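Local coordinates for protein eukaryotic translation initiation factor 2A (Schizosaccharomyces pombe, PDB 3WJ9) that probably directs methionyl-tRNAi to 40S ribosomal subunits in a codon-dependent manner during early translation of a small number of specific mRNAs, at residues N223-S228 and A278-F283. Numbering follows the deposited sequence.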
loop_
_atom_site.group_PDB
_atom_site.type_symbol
_atom_site.label_atom_id
_atom_site.label_comp_id
_atom_site.label_asym_id
_atom_site.label_seq_id
_atom_site.Cartn_x
_atom_site.Cartn_y
_atom_site.Cartn_z
ATOM N N ASN A 223 7.100 -7.809 6.883
ATOM C CA ASN A 223 6.255 -8.857 6.322
ATOM C C ASN A 223 5.005 -9.041 7.176
ATOM O O ASN A 223 4.931 -8.506 8.283
ATOM C CB ASN A 223 7.027 -10.176 6.191
ATOM C CG ASN A 223 7.771 -10.556 7.458
ATOM O OD1 ASN A 223 8.308 -9.701 8.158
ATOM N ND2 ASN A 223 7.806 -11.850 7.757
ATOM N N ALA A 224 4.028 -9.784 6.653
ATOM C CA ALA A 224 2.750 -10.008 7.334
ATOM C C ALA A 224 2.954 -10.409 8.789
ATOM O O ALA A 224 2.234 -9.956 9.679
ATOM C CB ALA A 224 1.940 -11.068 6.603
ATOM N N LEU A 225 3.947 -11.258 9.021
ATOM C CA LEU A 225 4.391 -11.559 10.371
ATOM C C LEU A 225 5.453 -10.540 10.766
ATOM O O LEU A 225 6.513 -10.472 10.152
ATOM C CB LEU A 225 4.934 -12.987 10.456
ATOM C CG LEU A 225 3.945 -14.054 9.977
ATOM C CD1 LEU A 225 4.554 -15.447 10.044
ATOM C CD2 LEU A 225 2.654 -13.986 10.781
ATOM N N GLY A 226 5.161 -9.738 11.783
ATOM C CA GLY A 226 6.056 -8.666 12.185
ATOM C C GLY A 226 7.339 -9.145 12.838
ATOM O O GLY A 226 7.655 -8.757 13.963
ATOM N N THR A 227 8.090 -9.973 12.121
ATOM C CA THR A 227 9.321 -10.542 12.654
ATOM C C THR A 227 10.544 -10.058 11.881
ATOM O O THR A 227 11.560 -9.696 12.474
ATOM C CB THR A 227 9.280 -12.082 12.624
ATOM O OG1 THR A 227 9.182 -12.533 11.268
ATOM C CG2 THR A 227 8.086 -12.597 13.411
ATOM N N SER A 228 10.439 -10.052 10.556
ATOM C CA SER A 228 11.563 -9.687 9.700
ATOM C C SER A 228 11.335 -8.341 9.019
ATOM O O SER A 228 10.199 -7.896 8.887
ATOM C CB SER A 228 11.797 -10.776 8.657
ATOM O OG SER A 228 12.097 -12.015 9.278
ATOM N N ALA A 278 2.974 -13.375 0.731
ATOM C CA ALA A 278 1.830 -13.320 1.638
ATOM C C ALA A 278 2.012 -14.214 2.868
ATOM O O ALA A 278 1.599 -13.852 3.970
ATOM C CB ALA A 278 0.559 -13.700 0.894
ATOM N N ASP A 279 2.639 -15.372 2.679
ATOM C CA ASP A 279 2.883 -16.304 3.778
ATOM C C ASP A 279 4.107 -15.908 4.608
ATOM O O ASP A 279 4.486 -16.612 5.547
ATOM C CB ASP A 279 3.056 -17.730 3.244
ATOM C CG ASP A 279 4.130 -17.834 2.171
ATOM O OD1 ASP A 279 4.884 -16.858 1.974
ATOM O OD2 ASP A 279 4.226 -18.900 1.528
ATOM N N SER A 280 4.724 -14.788 4.233
ATOM C CA SER A 280 5.918 -14.255 4.897
ATOM C C SER A 280 7.102 -15.222 4.863
ATOM O O SER A 280 8.088 -15.027 5.572
ATOM C CB SER A 280 5.605 -13.882 6.349
ATOM O OG SER A 280 4.469 -13.042 6.429
ATOM N N LYS A 281 7.009 -16.254 4.030
ATOM C CA LYS A 281 8.058 -17.264 3.950
ATOM C C LYS A 281 9.100 -16.927 2.892
ATOM O O LYS A 281 10.288 -17.203 3.072
ATOM C CB LYS A 281 7.463 -18.639 3.653
ATOM C CG LYS A 281 6.572 -19.206 4.734
ATOM C CD LYS A 281 6.470 -20.720 4.588
ATOM C CE LYS A 281 6.414 -21.143 3.127
ATOM N NZ LYS A 281 5.749 -22.462 2.948
ATOM N N GLU A 282 8.646 -16.353 1.782
ATOM C CA GLU A 282 9.541 -16.007 0.688
ATOM C C GLU A 282 9.480 -14.523 0.347
ATOM O O GLU A 282 8.640 -13.788 0.864
ATOM C CB GLU A 282 9.212 -16.835 -0.558
ATOM C CG GLU A 282 9.455 -18.330 -0.413
ATOM C CD GLU A 282 8.268 -19.063 0.181
ATOM O OE1 GLU A 282 7.252 -18.405 0.489
ATOM O OE2 GLU A 282 8.353 -20.299 0.342
ATOM N N PHE A 283 10.392 -14.093 -0.518
ATOM C CA PHE A 283 10.362 -12.751 -1.087
ATOM C C PHE A 283 11.230 -12.701 -2.339
ATOM O O PHE A 283 12.086 -13.558 -2.544
ATOM C CB PHE A 283 10.812 -11.694 -0.063
ATOM C CG PHE A 283 12.274 -11.760 0.307
ATOM C CD1 PHE A 283 12.718 -12.608 1.308
ATOM C CD2 PHE A 283 13.197 -10.938 -0.322
ATOM C CE1 PHE A 283 14.059 -12.651 1.658
ATOM C CE2 PHE A 283 14.538 -10.979 0.021
ATOM C CZ PHE A 283 14.969 -11.835 1.013
#
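With chi1 at -52°, S280 carries OG anti to its own carbonyl carbon and beside its backbone N, where the hydroxyl meets the loop 223-228; L225 holds CG in the same sense (chi1 -55°) and brings it alongside that oxygen. The backbone N of L225 donates to S280 OG over 3.2 Å at an N-H...O angle of 154°, the one hydrogen bond between the two loops. Besides this bond, A224 CB abuts S280 OG, L225 CG lies 3.7 Å from the same oxygen, and the amide nitrogen N223 ND2 approaches S280 CB at 3.3 Å. Within the loop 278-283, D279 OD1 receives K281 N at 3.0 Å from above the carboxylate plane, an Asx turn that spans S280. The loop 223-228 joins strand 220-222 to strand 228-233; 278-283 joins strands 271-276 and 283-287, the first two of a four-stranded antiparallel sheet within WD 2 of the beta-propeller, and N223 also rests on W276. The principle illustrated is economical: the hydroxyl of a buried serine accepting one main-chain N-H, with close contacts from A224, L225 and N223 beside it, joins two loops that bury just 167 Å² between them.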